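Local coordinates for SMI1/KNR4 family protein (Pseudomonas syringae pv. tomato, PDB 2PAG) that is of unknown function but binds calcium and belongs to the SMI1/KNR4 (SUKH) family of proteins, at residues Glu3-Glu6 with Gln7-Ala11; Glu24-Leu27 with Val28-Glu31; Phe40-Lys43 with Glu44-Leu47; Thr63-Ser67 with His68-Pro72; Trp125-Ala128 with Arg129-Leu133. All coordinates share one frame; numbering follows the deposited sequence.

Interaction 1 (Glu3-Glu6 with Gln7-Ala11)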
loop_
_atom_site.group_PDB
_atom_site.type_symbol
_atom_site.label_atom_id
_atom_site.label_comp_id
_atom_site.label_asym_id
_atom_site.label_seq_id
_atom_site.Cartn_x
_atom_site.Cartn_y
_atom_site.Cartn_z
ATOM N N GLU A 3 15.867 0.453 9.635
ATOM C CA GLU A 3 15.429 -0.565 10.587
ATOM C C GLU A 3 14.165 -1.292 10.146
ATOM O O GLU A 3 14.129 -2.521 10.071
ATOM C CB GLU A 3 15.157 0.081 11.947
ATOM C CG GLU A 3 16.384 0.581 12.679
ATOM C CD GLU A 3 17.118 -0.533 13.385
ATOM O OE1 GLU A 3 17.682 -1.409 12.695
ATOM O OE2 GLU A 3 17.120 -0.535 14.636
ATOM N N VAL A 4 13.112 -0.519 9.889
ATOM C CA VAL A 4 11.829 -1.078 9.487
ATOM C C VAL A 4 11.928 -1.830 8.162
ATOM O O VAL A 4 11.363 -2.917 8.013
ATOM C CB VAL A 4 10.759 0.037 9.387
ATOM C CG1 VAL A 4 9.406 -0.556 9.026
ATOM C CG2 VAL A 4 10.674 0.779 10.712
ATOM N N ILE A 5 12.659 -1.265 7.205
ATOM C CA ILE A 5 12.801 -1.920 5.912
ATOM C C ILE A 5 13.462 -3.278 6.113
ATOM O O ILE A 5 12.983 -4.289 5.594
ATOM C CB ILE A 5 13.632 -1.065 4.926
ATOM C CG1 ILE A 5 12.838 0.189 4.549
ATOM C CG2 ILE A 5 13.971 -1.887 3.680
ATOM C CD1 ILE A 5 13.581 1.144 3.651
ATOM N N GLU A 6 14.543 -3.306 6.887
ATOM C CA GLU A 6 15.246 -4.562 7.161
ATOM C C GLU A 6 14.316 -5.587 7.804
ATOM O O GLU A 6 14.321 -6.763 7.427
ATOM C CB GLU A 6 16.453 -4.308 8.081
ATOM C CG GLU A 6 17.121 -5.578 8.639
ATOM C CD GLU A 6 18.291 -5.283 9.582
ATOM O OE1 GLU A 6 18.280 -4.237 10.264
ATOM O OE2 GLU A 6 19.222 -6.106 9.654
ATOM N N GLN A 7 13.516 -5.135 8.767
ATOM C CA GLN A 7 12.586 -6.007 9.469
ATOM C C GLN A 7 11.634 -6.679 8.484
ATOM O O GLN A 7 11.404 -7.885 8.550
ATOM C CB GLN A 7 11.785 -5.199 10.493
ATOM C CG GLN A 7 11.114 -6.039 11.567
ATOM C CD GLN A 7 10.253 -5.208 12.504
ATOM O OE1 GLN A 7 10.619 -4.091 12.875
ATOM N NE2 GLN A 7 9.107 -5.755 12.898
ATOM N N LEU A 8 11.076 -5.898 7.567
ATOM C CA LEU A 8 10.156 -6.454 6.582
ATOM C C LEU A 8 10.851 -7.400 5.610
ATOM O O LEU A 8 10.371 -8.509 5.359
ATOM C CB LEU A 8 9.470 -5.331 5.800
ATOM C CG LEU A 8 8.249 -4.680 6.445
ATOM C CD1 LEU A 8 7.848 -3.462 5.629
ATOM C CD2 LEU A 8 7.106 -5.688 6.522
ATOM N N ARG A 9 11.987 -6.964 5.073
ATOM C CA ARG A 9 12.730 -7.768 4.111
ATOM C C ARG A 9 13.134 -9.119 4.681
ATOM O O ARG A 9 13.004 -10.143 4.016
ATOM C CB ARG A 9 13.989 -7.026 3.657
ATOM C CG ARG A 9 13.745 -5.636 3.096
ATOM C CD ARG A 9 12.973 -5.675 1.809
ATOM N NE ARG A 9 13.554 -6.597 0.836
ATOM C CZ ARG A 9 13.225 -6.612 -0.452
ATOM N NH1 ARG A 9 12.331 -5.749 -0.915
ATOM N NH2 ARG A 9 13.767 -7.504 -1.273
ATOM N N GLU A 10 13.623 -9.120 5.915
ATOM C CA GLU A 10 14.061 -10.357 6.546
ATOM C C GLU A 10 12.904 -11.238 7.023
ATOM O O GLU A 10 13.087 -12.435 7.267
ATOM C CB GLU A 10 15.028 -10.024 7.692
ATOM C CG GLU A 10 16.335 -9.429 7.174
ATOM C CD GLU A 10 17.376 -9.155 8.252
ATOM O OE1 GLU A 10 17.178 -9.561 9.417
ATOM O OE2 GLU A 10 18.405 -8.528 7.912
ATOM N N ALA A 11 11.711 -10.658 7.133
ATOM C CA ALA A 11 10.549 -11.423 7.569
ATOM C C ALA A 11 9.781 -11.966 6.370
ATOM O O ALA A 11 8.816 -12.721 6.534
ATOM C CB ALA A 11 9.631 -10.553 8.418
HETATM O O HOH W 1 19.316 -8.974 10.883
#
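Along the outer face of the N-terminal helix 2-11, E6 and E10, one turn apart, bring their carboxylates together. OE2 of E6 lies 3.1 Å from OE2 of E10, two acceptors of like charge, with the two carboxylate planes 88° apart. A water donates to both residues, to E6 OE2 and, at 2.7 Å, to E10 OE1, which probably eases the repulsion. The proximity may raise the proton affinity of either acid. E6 reaches this place with CG trans to its own N (chi1 170°) and an extended chain, and its CG also meets E10 OE2 at 3.3 Å. On another flank I5 and R9 run side by side, I5 CG2 to R9 CG 3.8 Å; the R9 chain then bends away, and its guanidinium forms a salt bridge with D51 and a hydrogen bond to the T48 carbonyl. Backbone bonds such as R9 N to I5 O (2.9 Å) make this an alpha-helix; I5 and L8 packing on helices 40-49 and 124-132, with E6 and E10 on the exposed face, make it amphipathic.

Interaction 2 (Glu24-Leu27 with Val28-Glu31)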
loop_
_atom_site.group_PDB
_atom_site.type_symbol
_atom_site.label_atom_id
_atom_site.label_comp_id
_atom_site.label_asym_id
_atom_site.label_seq_id
_atom_site.Cartn_x
_atom_site.Cartn_y
_atom_site.Cartn_z
ATOM N N GLU A 24 11.370 3.189 -10.480
ATOM C CA GLU A 24 10.728 4.488 -10.553
ATOM C C GLU A 24 9.852 4.701 -11.786
ATOM O O GLU A 24 8.781 5.298 -11.680
ATOM C CB GLU A 24 11.786 5.585 -10.424
ATOM C CG GLU A 24 12.409 5.614 -9.034
ATOM C CD GLU A 24 13.440 6.705 -8.864
ATOM O OE1 GLU A 24 14.513 6.615 -9.500
ATOM O OE2 GLU A 24 13.173 7.653 -8.095
ATOM N N ASP A 25 10.279 4.199 -12.943
ATOM C CA ASP A 25 9.491 4.356 -14.165
ATOM C C ASP A 25 8.134 3.671 -14.048
ATOM O O ASP A 25 7.123 4.190 -14.529
ATOM C CB ASP A 25 10.237 3.786 -15.374
ATOM C CG ASP A 25 11.487 4.570 -15.711
ATOM O OD1 ASP A 25 11.378 5.787 -15.971
ATOM O OD2 ASP A 25 12.582 3.965 -15.717
ATOM N N GLN A 26 8.113 2.500 -13.420
ATOM C CA GLN A 26 6.866 1.769 -13.247
ATOM C C GLN A 26 5.915 2.554 -12.353
ATOM O O GLN A 26 4.710 2.580 -12.599
ATOM C CB GLN A 26 7.137 0.372 -12.669
ATOM C CG GLN A 26 7.659 -0.617 -13.710
ATOM C CD GLN A 26 8.077 -1.954 -13.119
ATOM O OE1 GLN A 26 9.009 -2.029 -12.317
ATOM N NE2 GLN A 26 7.391 -3.022 -13.522
ATOM N N LEU A 27 6.445 3.201 -11.319
ATOM C CA LEU A 27 5.588 3.988 -10.440
ATOM C C LEU A 27 5.023 5.194 -11.181
ATOM O O LEU A 27 3.864 5.560 -10.986
ATOM C CB LEU A 27 6.344 4.441 -9.192
ATOM C CG LEU A 27 6.400 3.379 -8.088
ATOM C CD1 LEU A 27 7.207 2.184 -8.548
ATOM C CD2 LEU A 27 7.014 3.981 -6.841
ATOM N N VAL A 28 5.834 5.816 -12.032
ATOM C CA VAL A 28 5.345 6.959 -12.793
ATOM C C VAL A 28 4.176 6.502 -13.665
ATOM O O VAL A 28 3.169 7.200 -13.769
ATOM C CB VAL A 28 6.450 7.581 -13.682
ATOM C CG1 VAL A 28 5.840 8.588 -14.654
ATOM C CG2 VAL A 28 7.480 8.279 -12.806
ATOM N N GLU A 29 4.297 5.323 -14.276
ATOM C CA GLU A 29 3.220 4.797 -15.122
ATOM C C GLU A 29 1.916 4.662 -14.341
ATOM O O GLU A 29 0.845 5.030 -14.833
ATOM C CB GLU A 29 3.582 3.421 -15.696
ATOM C CG GLU A 29 4.689 3.422 -16.733
ATOM C CD GLU A 29 4.808 2.082 -17.445
ATOM O OE1 GLU A 29 4.954 1.048 -16.756
ATOM O OE2 GLU A 29 4.757 2.063 -18.693
ATOM N N ILE A 30 2.004 4.124 -13.129
ATOM C CA ILE A 30 0.822 3.955 -12.289
ATOM C C ILE A 30 0.205 5.311 -11.941
ATOM O O ILE A 30 -1.014 5.482 -12.007
ATOM C CB ILE A 30 1.169 3.221 -10.979
ATOM C CG1 ILE A 30 1.671 1.810 -11.287
ATOM C CG2 ILE A 30 -0.046 3.185 -10.058
ATOM C CD1 ILE A 30 0.634 0.899 -11.925
ATOM N N GLU A 31 1.044 6.270 -11.571
ATOM C CA GLU A 31 0.551 7.602 -11.227
ATOM C C GLU A 31 -0.229 8.188 -12.394
ATOM O O GLU A 31 -1.334 8.703 -12.227
ATOM C CB GLU A 31 1.709 8.542 -10.894
ATOM C CG GLU A 31 2.447 8.192 -9.623
ATOM C CD GLU A 31 3.497 9.220 -9.263
ATOM O OE1 GLU A 31 4.456 9.395 -10.048
ATOM O OE2 GLU A 31 3.364 9.854 -8.194
HETATM O O HOH W 2 3.965 0.192 -14.314
#
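The carbonyl oxygen of Q26 takes two donors, the backbone N of I30 at 3.2 Å and a water at 3.0 Å. The same water donates to E29 OE1 at 2.8 Å, bridging the Q26 carbonyl and the E29 carboxylate. With CG beside the backbone N (chi1 -69°) and the chain extended beyond it, E29 passes its CG 3.4 Å from D25 O. This is the first part of the amphipathic helix 24-34, where the i to i+4 ladder also joins V28 N to E24 O and E31 N to L27 O, the latter at 3.0 Å. L27 and I30 are buried: L27 packs against K43, L46 and L47 of helix 40-49, and I30 against Y70, L71 and P72. The CG1 of I30 lies 3.4 Å from Q26 O. E31 runs along the L27 carbonyl, CG to L27 O 3.3 Å, and its OE2 accepts from the backbone N of I38, beyond the end of the helix.

Interaction 3 (Phe40-Lys43 with Glu44-Leu47)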
loop_
_atom_site.group_PDB
_atom_site.type_symbol
_atom_site.label_atom_id
_atom_site.label_comp_id
_atom_site.label_asym_id
_atom_site.label_seq_id
_atom_site.Cartn_x
_atom_site.Cartn_y
_atom_site.Cartn_z
ATOM N N PHE A 40 5.351 10.952 -1.509
ATOM C CA PHE A 40 6.743 10.502 -1.472
ATOM C C PHE A 40 7.031 9.279 -0.614
ATOM O O PHE A 40 7.604 8.311 -1.102
ATOM C CB PHE A 40 7.693 11.623 -1.017
ATOM C CG PHE A 40 9.150 11.204 -1.011
ATOM C CD1 PHE A 40 9.928 11.327 -2.159
ATOM C CD2 PHE A 40 9.708 10.585 0.106
ATOM C CE1 PHE A 40 11.233 10.835 -2.198
ATOM C CE2 PHE A 40 11.014 10.085 0.075
ATOM C CZ PHE A 40 11.775 10.210 -1.081
ATOM N N VAL A 41 6.663 9.315 0.667
ATOM C CA VAL A 41 6.953 8.176 1.532
ATOM C C VAL A 41 6.238 6.912 1.068
ATOM O O VAL A 41 6.795 5.825 1.148
ATOM C CB VAL A 41 6.635 8.485 3.011
ATOM C CG1 VAL A 41 6.946 7.280 3.880
ATOM C CG2 VAL A 41 7.481 9.662 3.479
ATOM N N PHE A 42 5.011 7.055 0.572
ATOM C CA PHE A 42 4.262 5.917 0.046
ATOM C C PHE A 42 5.039 5.361 -1.164
ATOM O O PHE A 42 5.184 4.149 -1.320
ATOM C CB PHE A 42 2.859 6.395 -0.365
ATOM C CG PHE A 42 1.896 5.294 -0.735
ATOM C CD1 PHE A 42 2.277 3.957 -0.743
ATOM C CD2 PHE A 42 0.588 5.619 -1.080
ATOM C CE1 PHE A 42 1.361 2.957 -1.096
ATOM C CE2 PHE A 42 -0.330 4.640 -1.431
ATOM C CZ PHE A 42 0.056 3.301 -1.439
ATOM N N LYS A 43 5.554 6.253 -2.007
ATOM C CA LYS A 43 6.323 5.833 -3.174
ATOM C C LYS A 43 7.575 5.085 -2.717
ATOM O O LYS A 43 7.983 4.101 -3.328
ATOM C CB LYS A 43 6.707 7.059 -3.999
ATOM C CG LYS A 43 7.336 6.750 -5.335
ATOM C CD LYS A 43 7.193 7.936 -6.283
ATOM C CE LYS A 43 7.803 9.205 -5.699
ATOM N NZ LYS A 43 7.641 10.371 -6.614
ATOM N N GLU A 44 8.182 5.569 -1.638
ATOM C CA GLU A 44 9.375 4.947 -1.078
ATOM C C GLU A 44 9.041 3.529 -0.618
ATOM O O GLU A 44 9.805 2.595 -0.838
ATOM C CB GLU A 44 9.879 5.790 0.092
ATOM C CG GLU A 44 11.146 5.292 0.739
ATOM C CD GLU A 44 11.628 6.255 1.790
ATOM O OE1 GLU A 44 10.867 6.504 2.748
ATOM O OE2 GLU A 44 12.759 6.771 1.651
ATOM N N PHE A 45 7.882 3.379 0.015
ATOM C CA PHE A 45 7.419 2.079 0.478
ATOM C C PHE A 45 7.290 1.140 -0.733
ATOM O O PHE A 45 7.803 0.018 -0.737
ATOM C CB PHE A 45 6.064 2.268 1.167
ATOM C CG PHE A 45 5.339 0.992 1.476
ATOM C CD1 PHE A 45 5.491 0.372 2.714
ATOM C CD2 PHE A 45 4.461 0.439 0.549
ATOM C CE1 PHE A 45 4.773 -0.780 3.028
ATOM C CE2 PHE A 45 3.732 -0.721 0.853
ATOM C CZ PHE A 45 3.891 -1.327 2.097
ATOM N N LEU A 46 6.611 1.603 -1.772
ATOM C CA LEU A 46 6.441 0.775 -2.959
ATOM C C LEU A 46 7.773 0.383 -3.609
ATOM O O LEU A 46 7.934 -0.742 -4.092
ATOM C CB LEU A 46 5.564 1.502 -3.976
ATOM C CG LEU A 46 4.112 1.726 -3.540
ATOM C CD1 LEU A 46 3.397 2.577 -4.575
ATOM C CD2 LEU A 46 3.406 0.383 -3.368
ATOM N N LEU A 47 8.732 1.301 -3.605
ATOM C CA LEU A 47 10.029 1.038 -4.224
ATOM C C LEU A 47 10.982 0.197 -3.387
ATOM O O LEU A 47 11.991 -0.289 -3.904
ATOM C CB LEU A 47 10.713 2.365 -4.573
ATOM C CG LEU A 47 10.050 3.212 -5.660
ATOM C CD1 LEU A 47 10.577 4.640 -5.608
ATOM C CD2 LEU A 47 10.307 2.580 -7.026
#
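F42, on the buried side of the amphipathic helix 40-49, starts from a CB that points away from the next turn, but a chi1 of -171° sets CG beside the carbonyl carbon and swings the ring back along the helix. From there CD1 reaches L46 CG at 4.0 Å, and CE1 meets the same L46 CG at 3.9 Å, with both L46 methyls about as near. The side chains of F42 and L46 slant across each other. On the same ring, F45 CD2 comes up at the edge, near the ring plane, 4.3 Å from CE1. The F42 side chain also packs on I88 and I90 of strand 88-93 and on V124, so this apolar row joins the helix to the sheet and to helix 124-132. Another flank is mixed: K43 and L47 lie alongside each other and pack on L27 of helix 24-34. E44 spreads its carboxylate between two apolar neighbours, with OE2 slanting toward the F40 ring and OE1 beside V41 CG1; OE1 accepts a hydrogen bond from W125 NE1, which probably helps hold the carboxylate. The F40 ring and the E44 carboxylate stand 69° apart, F40 CE2 lying 4.1 Å from E44 OE2.

Interaction 4 (Thr63-Ser67 with His68-Pro72)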
loop_
_atom_site.group_PDB
_atom_site.type_symbol
_atom_site.label_atom_id
_atom_site.label_comp_id
_atom_site.label_asym_id
_atom_site.label_seq_id
_atom_site.Cartn_x
_atom_site.Cartn_y
_atom_site.Cartn_z
ATOM N N THR A 63 3.373 -4.163 -9.854
ATOM C CA THR A 63 4.100 -4.915 -10.881
ATOM C C THR A 63 3.366 -6.062 -11.571
ATOM O O THR A 63 3.849 -6.591 -12.577
ATOM C CB THR A 63 5.419 -5.474 -10.309
ATOM O OG1 THR A 63 5.125 -6.374 -9.233
ATOM C CG2 THR A 63 6.307 -4.337 -9.792
ATOM N N ASP A 64 2.218 -6.460 -11.038
ATOM C CA ASP A 64 1.445 -7.545 -11.646
ATOM C C ASP A 64 -0.009 -7.119 -11.855
ATOM O O ASP A 64 -0.832 -7.200 -10.946
ATOM C CB ASP A 64 1.508 -8.800 -10.762
ATOM C CG ASP A 64 0.628 -9.929 -11.280
ATOM O OD1 ASP A 64 0.160 -9.843 -12.434
ATOM O OD2 ASP A 64 0.411 -10.910 -10.529
ATOM N N PRO A 65 -0.346 -6.658 -13.069
ATOM C CA PRO A 65 -1.713 -6.222 -13.367
ATOM C C PRO A 65 -2.809 -7.267 -13.141
ATOM O O PRO A 65 -3.995 -6.930 -13.121
ATOM C CB PRO A 65 -1.624 -5.769 -14.828
ATOM C CG PRO A 65 -0.473 -6.578 -15.373
ATOM C CD PRO A 65 0.524 -6.520 -14.251
ATOM N N GLN A 66 -2.420 -8.526 -12.964
ATOM C CA GLN A 66 -3.400 -9.584 -12.740
ATOM C C GLN A 66 -3.596 -9.888 -11.262
ATOM O O GLN A 66 -4.454 -10.690 -10.893
ATOM C CB GLN A 66 -2.976 -10.861 -13.473
ATOM C CG GLN A 66 -2.981 -10.736 -14.987
ATOM C CD GLN A 66 -4.374 -10.513 -15.545
ATOM O OE1 GLN A 66 -5.025 -9.510 -15.246
ATOM N NE2 GLN A 66 -4.839 -11.454 -16.360
ATOM N N SER A 67 -2.806 -9.237 -10.414
ATOM C CA SER A 67 -2.892 -9.444 -8.974
ATOM C C SER A 67 -4.085 -8.754 -8.318
ATOM O O SER A 67 -4.504 -7.676 -8.755
ATOM C CB SER A 67 -1.613 -8.938 -8.305
ATOM O OG SER A 67 -1.770 -8.888 -6.898
ATOM N N HIS A 68 -4.623 -9.364 -7.262
ATOM C CA HIS A 68 -5.742 -8.758 -6.552
ATOM C C HIS A 68 -5.292 -7.563 -5.714
ATOM O O HIS A 68 -6.118 -6.884 -5.106
ATOM C CB HIS A 68 -6.470 -9.775 -5.656
ATOM C CG HIS A 68 -5.627 -10.343 -4.559
ATOM N ND1 HIS A 68 -4.674 -11.313 -4.778
ATOM C CD2 HIS A 68 -5.603 -10.083 -3.230
ATOM C CE1 HIS A 68 -4.100 -11.628 -3.630
ATOM N NE2 HIS A 68 -4.645 -10.896 -2.675
ATOM N N THR A 69 -3.987 -7.306 -5.681
ATOM C CA THR A 69 -3.475 -6.162 -4.938
ATOM C C THR A 69 -2.975 -5.068 -5.882
ATOM O O THR A 69 -2.452 -4.048 -5.436
ATOM C CB THR A 69 -2.319 -6.543 -3.986
ATOM O OG1 THR A 69 -1.242 -7.133 -4.730
ATOM C CG2 THR A 69 -2.806 -7.521 -2.922
ATOM N N TYR A 70 -3.138 -5.284 -7.184
ATOM C CA TYR A 70 -2.712 -4.314 -8.196
ATOM C C TYR A 70 -3.352 -2.956 -7.896
ATOM O O TYR A 70 -4.570 -2.800 -7.972
ATOM C CB TYR A 70 -3.120 -4.819 -9.584
ATOM C CG TYR A 70 -2.579 -3.999 -10.725
ATOM C CD1 TYR A 70 -1.218 -3.712 -10.819
ATOM C CD2 TYR A 70 -3.424 -3.517 -11.721
ATOM C CE1 TYR A 70 -0.712 -2.961 -11.885
ATOM C CE2 TYR A 70 -2.930 -2.764 -12.786
ATOM C CZ TYR A 70 -1.577 -2.491 -12.863
ATOM O OH TYR A 70 -1.099 -1.762 -13.931
ATOM N N LEU A 71 -2.521 -1.961 -7.589
ATOM C CA LEU A 71 -3.021 -0.641 -7.201
ATOM C C LEU A 71 -4.147 -0.019 -8.027
ATOM O O LEU A 71 -5.138 0.449 -7.459
ATOM C CB LEU A 71 -1.856 0.353 -7.077
ATOM C CG LEU A 71 -2.162 1.708 -6.424
ATOM C CD1 LEU A 71 -2.883 1.509 -5.082
ATOM C CD2 LEU A 71 -0.860 2.471 -6.210
ATOM N N PRO A 72 -4.023 0.007 -9.364
ATOM C CA PRO A 72 -5.112 0.610 -10.140
ATOM C C PRO A 72 -6.455 -0.084 -9.923
ATOM O O PRO A 72 -7.493 0.578 -9.864
ATOM C CB PRO A 72 -4.614 0.498 -11.577
ATOM C CG PRO A 72 -3.123 0.608 -11.416
ATOM C CD PRO A 72 -2.876 -0.310 -10.233
#
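It is CA of P65 that sits over the centre of the Y70 ring: a CH-pi contact with CA 3.4 Å from the centroid and only 5° off the ring normal. Over the opposite face sits CD of P72, 3.4 Å above the plane, so Y70 is clamped between two prolines, its ring carried there by a chi1 of -172°. The loop that brings P65 round is folded as two consecutive type I turns, D64 to S67 and S67 to Y70. The first is closed by S67 N to D64 O and also carries an Asx turn, Q66 N to D64 OD1 at 2.9 Å, in which OD1 is met from above the carboxylate plane. The second is closed by Y70 N to S67 O at 3.2 Å, a bond that comes from well above the carbonyl plane. S67 OG and T69 OG1 share a hydrogen bond of 2.8 Å, and T69 OG1 is also bonded to the hydroxyl of T61, which ties the turn to an earlier part of the same loop. Y70 leans on I30 and Q33 of helix 24-34 and holds the first position before helix 71-81: consecutive type I turns leading to an N-cap.

Interaction 5 (Trp125-Ala128 with Arg129-Leu133)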
loop_
_atom_site.group_PDB
_atom_site.type_symbol
_atom_site.label_atom_id
_atom_site.label_comp_id
_atom_site.label_asym_id
_atom_site.label_seq_id
_atom_site.Cartn_x
_atom_site.Cartn_y
_atom_site.Cartn_z
ATOM N N TRP A 125 5.300 4.255 6.969
ATOM C CA TRP A 125 6.255 3.445 7.710
ATOM C C TRP A 125 5.743 3.140 9.123
ATOM O O TRP A 125 6.030 2.072 9.672
ATOM C CB TRP A 125 7.623 4.132 7.730
ATOM C CG TRP A 125 8.279 4.096 6.369
ATOM C CD1 TRP A 125 8.680 5.164 5.618
ATOM C CD2 TRP A 125 8.578 2.925 5.591
ATOM N NE1 TRP A 125 9.209 4.734 4.421
ATOM C CE2 TRP A 125 9.157 3.364 4.380
ATOM C CE3 TRP A 125 8.413 1.551 5.801
ATOM C CZ2 TRP A 125 9.573 2.473 3.380
ATOM C CZ3 TRP A 125 8.825 0.664 4.808
ATOM C CH2 TRP A 125 9.399 1.133 3.612
ATOM N N HIS A 126 4.979 4.059 9.713
ATOM C CA HIS A 126 4.401 3.804 11.035
ATOM C C HIS A 126 3.392 2.678 10.863
ATOM O O HIS A 126 3.284 1.777 11.697
ATOM C CB HIS A 126 3.663 5.031 11.574
ATOM C CG HIS A 126 4.564 6.096 12.105
ATOM N ND1 HIS A 126 5.252 6.967 11.288
ATOM C CD2 HIS A 126 4.893 6.429 13.376
ATOM C CE1 HIS A 126 5.965 7.793 12.033
ATOM N NE2 HIS A 126 5.764 7.488 13.304
ATOM N N TRP A 127 2.644 2.746 9.770
ATOM C CA TRP A 127 1.651 1.726 9.475
ATOM C C TRP A 127 2.327 0.372 9.237
ATOM O O TRP A 127 1.857 -0.657 9.719
ATOM C CB TRP A 127 0.847 2.118 8.235
ATOM C CG TRP A 127 -0.161 1.085 7.851
ATOM C CD1 TRP A 127 -1.407 0.912 8.387
ATOM C CD2 TRP A 127 0.030 0.011 6.924
ATOM N NE1 TRP A 127 -2.000 -0.212 7.855
ATOM C CE2 TRP A 127 -1.139 -0.782 6.953
ATOM C CE3 TRP A 127 1.080 -0.363 6.074
ATOM C CZ2 TRP A 127 -1.286 -1.927 6.162
ATOM C CZ3 TRP A 127 0.933 -1.501 5.292
ATOM C CH2 TRP A 127 -0.244 -2.270 5.342
ATOM N N ALA A 128 3.429 0.376 8.494
ATOM C CA ALA A 128 4.140 -0.863 8.205
ATOM C C ALA A 128 4.679 -1.501 9.482
ATOM O O ALA A 128 4.608 -2.720 9.659
ATOM C CB ALA A 128 5.280 -0.591 7.237
ATOM N N ARG A 129 5.207 -0.665 10.368
ATOM C CA ARG A 129 5.787 -1.130 11.619
ATOM C C ARG A 129 4.756 -1.516 12.663
ATOM O O ARG A 129 4.867 -2.567 13.295
ATOM C CB ARG A 129 6.688 -0.043 12.208
ATOM C CG ARG A 129 7.394 -0.448 13.493
ATOM C CD ARG A 129 8.053 0.747 14.145
ATOM N NE ARG A 129 7.063 1.679 14.672
ATOM C CZ ARG A 129 7.320 2.949 14.965
ATOM N NH1 ARG A 129 8.539 3.437 14.780
ATOM N NH2 ARG A 129 6.360 3.730 15.440
ATOM N N ASP A 130 3.743 -0.673 12.830
ATOM C CA ASP A 130 2.735 -0.903 13.851
ATOM C C ASP A 130 1.502 -1.708 13.452
ATOM O O ASP A 130 0.752 -2.161 14.318
ATOM C CB ASP A 130 2.330 0.442 14.460
ATOM C CG ASP A 130 3.536 1.232 14.968
ATOM O OD1 ASP A 130 4.527 0.596 15.397
ATOM O OD2 ASP A 130 3.497 2.482 14.951
ATOM N N VAL A 131 1.289 -1.897 12.154
ATOM C CA VAL A 131 0.140 -2.671 11.702
ATOM C C VAL A 131 0.537 -3.908 10.900
ATOM O O VAL A 131 0.211 -5.032 11.277
ATOM C CB VAL A 131 -0.824 -1.812 10.851
ATOM C CG1 VAL A 131 -1.985 -2.672 10.354
ATOM C CG2 VAL A 131 -1.348 -0.645 11.682
ATOM N N TRP A 132 1.248 -3.710 9.798
ATOM C CA TRP A 132 1.643 -4.842 8.966
ATOM C C TRP A 132 2.545 -5.836 9.709
ATOM O O TRP A 132 2.244 -7.029 9.763
ATOM C CB TRP A 132 2.330 -4.334 7.687
ATOM C CG TRP A 132 2.524 -5.396 6.629
ATOM C CD1 TRP A 132 1.978 -6.652 6.607
ATOM C CD2 TRP A 132 3.300 -5.279 5.429
ATOM N NE1 TRP A 132 2.368 -7.320 5.470
ATOM C CE2 TRP A 132 3.180 -6.501 4.729
ATOM C CE3 TRP A 132 4.085 -4.256 4.879
ATOM C CZ2 TRP A 132 3.819 -6.729 3.503
ATOM C CZ3 TRP A 132 4.718 -4.482 3.664
ATOM C CH2 TRP A 132 4.580 -5.708 2.988
ATOM N N LEU A 133 3.623 -5.337 10.309
ATOM C CA LEU A 133 4.560 -6.195 11.036
ATOM C C LEU A 133 3.977 -6.756 12.329
ATOM O O LEU A 133 4.583 -7.623 12.965
ATOM C CB LEU A 133 5.847 -5.429 11.338
ATOM C CG LEU A 133 6.815 -5.335 10.157
ATOM C CD1 LEU A 133 7.913 -4.316 10.451
ATOM C CD2 LEU A 133 7.413 -6.709 9.891
#
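W127 and V131 cross at a slant, with V131 CB over one face of the indole, 3.8 Å from the centroid of its five-membered ring. CG2 of V131 reaches W127 CD1 at 3.6 Å while its CG1 lies near NE1, so the branched end straddles the pyrrole side. W132 follows on the six-membered side, its CB 4.0 Å from W127 CZ3; the two indoles are turned 30° apart and slid until they scarcely overlap. Around helix 124-132, H126 and R129 run side by side with ring and guanidinium planes 71° apart. R129 grips D130 side-on, NE to OD1 at 2.9 Å and NH2 to the syn lone pair of OD2. Over 129-132 the helix widens into a pi-type turn: W127 O accepts from both V131 N (2.8 Å) and W132 N (3.1 Å), and A128 O from L133 N. W125 and W132 reach helices 2-11 and 40-49; W127 meets W121 edge-to-face. The two-point salt bridge probably keeps the R129 charge beside D130 and steadies both side chains.

In the fold
The five contacts come in series along the chain, from the N-terminal helix to the C-terminal one, and four of them lie along helices. Interaction 5 touches both 1 and 3: helix 2-11 packs on helix 124-132, the centres of interactions 1 and 5 being about 11 Å apart, and helix 40-49 meets the latter helix through F45 and V41 against W132 and W125. Interaction 2 has its centre about 11 Å from that of interaction 3 and about 24 Å from that of interaction 5. Interaction 4, at the start of helix 71-81, touches interaction 2 alone among the others. Helix 40-49 thus touches both helix 24-34 and helix 124-132, while a bound calcium ion lies about 12 Å from the side chains of V41 and H126.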